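Local coordinates for protein ATP-dependent RNA helicase HrpB (PDB 6EUD) that hydrolyses ATP to ADP and phosphate as a bacterial DExH-box NTPase of the DEAH/RHA helicase group, with RNA helicase and single-stranded RNA-binding activity, at residues Ala708-Ile720 against Asp798-Thr808. Numbering follows the deposited sequence.
Sequences AHYTVPTGSRIAI and DPANTAPTRRT
Arg807 N donates a backbone hydrogen bond of 2.9 Å to Thr714 O, joining the end of the modelled chain to the tip of a β-hairpin. The N-H...O angle is 154°, and Arg807 CB sits beside the same oxygen.

A weak polar contact follows: Arg807 NE reaches Ser716 OG at 3.1 Å, but the angle at the hydrogen is only 124°. Bends at chi2 and chi3 bring NE and NH2 of Arg807 alongside Ser716, with NH2 3.4 Å from Ser716 CA; residues 805-808 are poorly ordered, so these details are tentative. The firmer partner of Ser716 OG is Glu736, whose carboxylate also bonds Thr714 OG1, so one acidic residue ties together two hydroxyls of the hairpin loop.

Van der Waals contacts make up the rest. Pro804 touches Pro713 through CB, at 3.8 Å from Pro713 CB, while Thr714 and Thr805 run side by side, with Thr714 CG2 3.7 Å from Thr805 O. The Arg806 guanidinium is modelled with the rim of one face over Gly715 CA, a doubtful placement in this disordered tail.

Val712 to Gly715 form a type I β turn, closed by Gly715 N to Val712 O at 2.9 Å. Gly715, at positive phi (101°), supplies the G1 bulge, and Val712 N bonds Ser716 O at 3.0 Å. The arrangement is a type I turn plus G1 bulge β-hairpin, joining antiparallel strands 709-711 and 717-721 of the C-terminal mixed sheet, with the extended C-terminal tail draped across its turn.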
loop_
_atom_site.group_PDB
_atom_site.type_symbol
_atom_site.label_atom_id
_atom_site.label_comp_id
_atom_site.label_asym_id
_atom_site.label_seq_id
_atom_site.Cartn_x
_atom_site.Cartn_y
_atom_site.Cartn_z
ATOM N N ALA A 708 -15.578 42.197 -1.845
ATOM C CA ALA A 708 -15.580 42.515 -0.423
ATOM C C ALA A 708 -16.802 43.328 -0.066
ATOM O O ALA A 708 -17.313 43.213 1.048
ATOM C CB ALA A 708 -14.303 43.273 -0.017
ATOM N N HIS A 709 -17.258 44.153 -1.012
ATOM C CA HIS A 709 -18.451 44.977 -0.845
ATOM C C HIS A 709 -19.422 44.763 -1.986
ATOM O O HIS A 709 -19.004 44.515 -3.120
ATOM C CB HIS A 709 -18.094 46.461 -0.776
ATOM C CG HIS A 709 -17.323 46.843 0.444
ATOM N ND1 HIS A 709 -15.955 46.693 0.539
ATOM C CD2 HIS A 709 -17.731 47.359 1.630
ATOM C CE1 HIS A 709 -15.556 47.104 1.729
ATOM N NE2 HIS A 709 -16.612 47.511 2.409
ATOM N N TYR A 710 -20.717 44.871 -1.688
ATOM C CA TYR A 710 -21.767 44.841 -2.704
ATOM C C TYR A 710 -22.372 46.257 -2.823
ATOM O O TYR A 710 -22.637 46.910 -1.800
ATOM C CB TYR A 710 -22.839 43.793 -2.351
ATOM C CG TYR A 710 -23.927 43.628 -3.402
ATOM C CD1 TYR A 710 -23.749 42.763 -4.483
ATOM C CD2 TYR A 710 -25.140 44.318 -3.301
ATOM C CE1 TYR A 710 -24.738 42.605 -5.457
ATOM C CE2 TYR A 710 -26.144 44.170 -4.266
ATOM C CZ TYR A 710 -25.936 43.317 -5.342
ATOM O OH TYR A 710 -26.910 43.169 -6.298
ATOM N N THR A 711 -22.558 46.753 -4.050
ATOM C CA THR A 711 -23.223 48.050 -4.247
ATOM C C THR A 711 -24.737 47.861 -4.363
ATOM O O THR A 711 -25.220 47.228 -5.302
ATOM C CB THR A 711 -22.736 48.792 -5.510
ATOM O OG1 THR A 711 -21.312 48.892 -5.497
ATOM C CG2 THR A 711 -23.356 50.198 -5.579
ATOM N N VAL A 712 -25.478 48.400 -3.401
ATOM C CA VAL A 712 -26.939 48.279 -3.375
ATOM C C VAL A 712 -27.599 49.360 -4.268
ATOM O O VAL A 712 -26.909 50.239 -4.790
ATOM C CB VAL A 712 -27.459 48.367 -1.917
ATOM C CG1 VAL A 712 -27.073 47.120 -1.148
ATOM C CG2 VAL A 712 -26.915 49.602 -1.239
ATOM N N PRO A 713 -28.929 49.283 -4.474
ATOM C CA PRO A 713 -29.566 50.267 -5.367
ATOM C C PRO A 713 -29.318 51.748 -5.053
ATOM O O PRO A 713 -29.304 52.543 -5.994
ATOM C CB PRO A 713 -31.046 49.932 -5.225
ATOM C CG PRO A 713 -31.034 48.426 -5.051
ATOM C CD PRO A 713 -29.823 48.139 -4.198
ATOM N N THR A 714 -29.119 52.118 -3.790
ATOM C CA THR A 714 -28.877 53.511 -3.452
ATOM C C THR A 714 -27.486 53.965 -3.859
ATOM O O THR A 714 -27.209 55.158 -3.888
ATOM C CB THR A 714 -29.047 53.770 -1.941
ATOM O OG1 THR A 714 -28.162 52.919 -1.192
ATOM C CG2 THR A 714 -30.478 53.503 -1.522
ATOM N N GLY A 715 -26.597 53.020 -4.163
ATOM C CA GLY A 715 -25.220 53.372 -4.464
ATOM C C GLY A 715 -24.290 53.122 -3.282
ATOM O O GLY A 715 -23.060 53.175 -3.427
ATOM N N SER A 716 -24.872 52.850 -2.113
ATOM C CA SER A 716 -24.075 52.494 -0.941
ATOM C C SER A 716 -23.267 51.217 -1.195
ATOM O O SER A 716 -23.710 50.308 -1.902
ATOM C CB SER A 716 -24.965 52.304 0.291
ATOM O OG SER A 716 -25.512 53.532 0.745
ATOM N N ARG A 717 -22.073 51.163 -0.614
ATOM C CA ARG A 717 -21.239 49.974 -0.705
ATOM C C ARG A 717 -21.288 49.216 0.615
ATOM O O ARG A 717 -20.671 49.647 1.585
ATOM C CB ARG A 717 -19.800 50.348 -1.068
ATOM C CG ARG A 717 -19.706 51.330 -2.233
ATOM C CD ARG A 717 -18.469 51.088 -3.051
ATOM N NE ARG A 717 -18.522 49.770 -3.671
ATOM C CZ ARG A 717 -17.454 49.058 -4.020
ATOM N NH1 ARG A 717 -16.227 49.520 -3.802
ATOM N NH2 ARG A 717 -17.618 47.870 -4.572
ATOM N N ILE A 718 -22.030 48.100 0.648
ATOM C CA ILE A 718 -22.218 47.332 1.875
ATOM C C ILE A 718 -21.293 46.095 1.895
ATOM O O ILE A 718 -21.190 45.361 0.899
ATOM C CB ILE A 718 -23.685 46.877 2.050
ATOM C CG1 ILE A 718 -24.668 48.032 1.802
ATOM C CG2 ILE A 718 -23.893 46.273 3.427
ATOM C CD1 ILE A 718 -24.423 49.261 2.660
ATOM N N ALA A 719 -20.624 45.882 3.026
ATOM C CA ALA A 719 -19.677 44.785 3.185
ATOM C C ALA A 719 -20.384 43.441 3.155
ATOM O O ALA A 719 -21.397 43.251 3.820
ATOM C CB ALA A 719 -18.907 44.932 4.487
ATOM N N ILE A 720 -19.852 42.515 2.372
ATOM C CA ILE A 720 -20.316 41.144 2.410
ATOM C C ILE A 720 -19.525 40.374 3.477
ATOM O O ILE A 720 -18.310 40.509 3.568
ATOM C CB ILE A 720 -20.159 40.485 1.042
ATOM C CG1 ILE A 720 -21.043 41.199 0.005
ATOM C CG2 ILE A 720 -20.453 39.001 1.124
ATOM C CD1 ILE A 720 -20.988 40.563 -1.391
ATOM N N ASP A 798 -45.192 49.026 -3.040
ATOM C CA ASP A 798 -44.489 48.227 -4.051
ATOM C C ASP A 798 -42.971 48.504 -4.060
ATOM O O ASP A 798 -42.437 49.082 -5.012
ATOM C CB ASP A 798 -45.081 48.494 -5.436
ATOM C CG ASP A 798 -44.829 47.359 -6.409
ATOM O OD1 ASP A 798 -45.790 46.624 -6.723
ATOM O OD2 ASP A 798 -43.678 47.198 -6.861
ATOM N N PRO A 799 -42.265 48.068 -2.998
ATOM C CA PRO A 799 -40.834 48.352 -2.818
ATOM C C PRO A 799 -39.952 47.788 -3.930
ATOM O O PRO A 799 -38.938 48.394 -4.266
ATOM C CB PRO A 799 -40.518 47.689 -1.473
ATOM C CG PRO A 799 -41.569 46.650 -1.308
ATOM C CD PRO A 799 -42.792 47.194 -1.935
ATOM N N ALA A 800 -40.340 46.657 -4.501
ATOM C CA ALA A 800 -39.609 46.059 -5.616
ATOM C C ALA A 800 -39.469 46.994 -6.824
ATOM O O ALA A 800 -38.506 46.872 -7.594
ATOM C CB ALA A 800 -40.285 44.767 -6.046
ATOM N N ASN A 801 -40.426 47.913 -6.990
ATOM C CA ASN A 801 -40.443 48.815 -8.150
ATOM C C ASN A 801 -40.306 50.304 -7.814
ATOM O O ASN A 801 -40.277 51.143 -8.710
ATOM C CB ASN A 801 -41.725 48.615 -8.961
ATOM C CG ASN A 801 -41.846 47.215 -9.512
ATOM O OD1 ASN A 801 -41.241 46.883 -10.527
ATOM N ND2 ASN A 801 -42.638 46.384 -8.847
ATOM N N THR A 802 -40.237 50.630 -6.531
ATOM C CA THR A 802 -40.016 52.006 -6.111
ATOM C C THR A 802 -38.609 52.495 -6.461
ATOM O O THR A 802 -37.613 51.853 -6.109
ATOM C CB THR A 802 -40.240 52.160 -4.606
ATOM O OG1 THR A 802 -41.639 52.025 -4.331
ATOM C CG2 THR A 802 -39.757 53.522 -4.126
ATOM N N ALA A 803 -38.535 53.630 -7.154
ATOM C CA ALA A 803 -37.260 54.213 -7.551
ATOM C C ALA A 803 -36.358 54.446 -6.350
ATOM O O ALA A 803 -36.754 55.114 -5.390
ATOM C CB ALA A 803 -37.482 55.512 -8.293
ATOM N N PRO A 804 -35.141 53.882 -6.396
ATOM C CA PRO A 804 -34.159 54.077 -5.328
ATOM C C PRO A 804 -33.724 55.531 -5.216
ATOM O O PRO A 804 -33.464 56.170 -6.238
ATOM C CB PRO A 804 -32.989 53.183 -5.758
ATOM C CG PRO A 804 -33.140 53.033 -7.215
ATOM C CD PRO A 804 -34.619 53.010 -7.462
ATOM N N THR A 805 -33.673 56.048 -3.991
ATOM C CA THR A 805 -33.124 57.377 -3.747
ATOM C C THR A 805 -31.621 57.343 -4.012
ATOM O O THR A 805 -30.858 56.792 -3.213
ATOM C CB THR A 805 -33.388 57.861 -2.302
ATOM O OG1 THR A 805 -32.780 56.956 -1.369
ATOM C CG2 THR A 805 -34.883 57.952 -2.027
ATOM N N ARG A 806 -31.203 57.917 -5.139
ATOM C CA ARG A 806 -29.792 57.906 -5.533
ATOM C C ARG A 806 -28.918 58.681 -4.534
ATOM O O ARG A 806 -29.014 59.908 -4.439
ATOM C CB ARG A 806 -29.625 58.483 -6.947
ATOM C CG ARG A 806 -28.481 57.861 -7.738
ATOM C CD ARG A 806 -28.381 56.377 -7.448
ATOM N NE ARG A 806 -27.089 55.810 -7.823
ATOM C CZ ARG A 806 -26.784 54.519 -7.707
ATOM N NH1 ARG A 806 -27.681 53.667 -7.225
ATOM N NH2 ARG A 806 -25.586 54.076 -8.067
ATOM N N ARG A 807 -28.080 57.959 -3.786
ATOM C CA ARG A 807 -27.179 58.571 -2.807
ATOM C C ARG A 807 -26.037 59.311 -3.503
ATOM O O ARG A 807 -25.651 60.417 -3.109
ATOM C CB ARG A 807 -26.604 57.513 -1.856
ATOM C CG ARG A 807 -26.989 57.691 -0.387
ATOM C CD ARG A 807 -25.805 57.417 0.531
ATOM N NE ARG A 807 -24.888 56.443 -0.057
ATOM C CZ ARG A 807 -23.567 56.590 -0.105
ATOM N NH1 ARG A 807 -23.000 57.674 0.409
ATOM N NH2 ARG A 807 -22.807 55.653 -0.662
ATOM N N THR A 808 -25.504 58.687 -4.549
ATOM C CA THR A 808 -24.364 59.221 -5.285
ATOM C C THR A 808 -24.813 59.983 -6.535
ATOM O O THR A 808 -24.387 59.688 -7.652
ATOM C CB THR A 808 -23.382 58.087 -5.675
ATOM O OG1 THR A 808 -24.118 56.969 -6.189
ATOM C CG2 THR A 808 -22.575 57.628 -4.459
#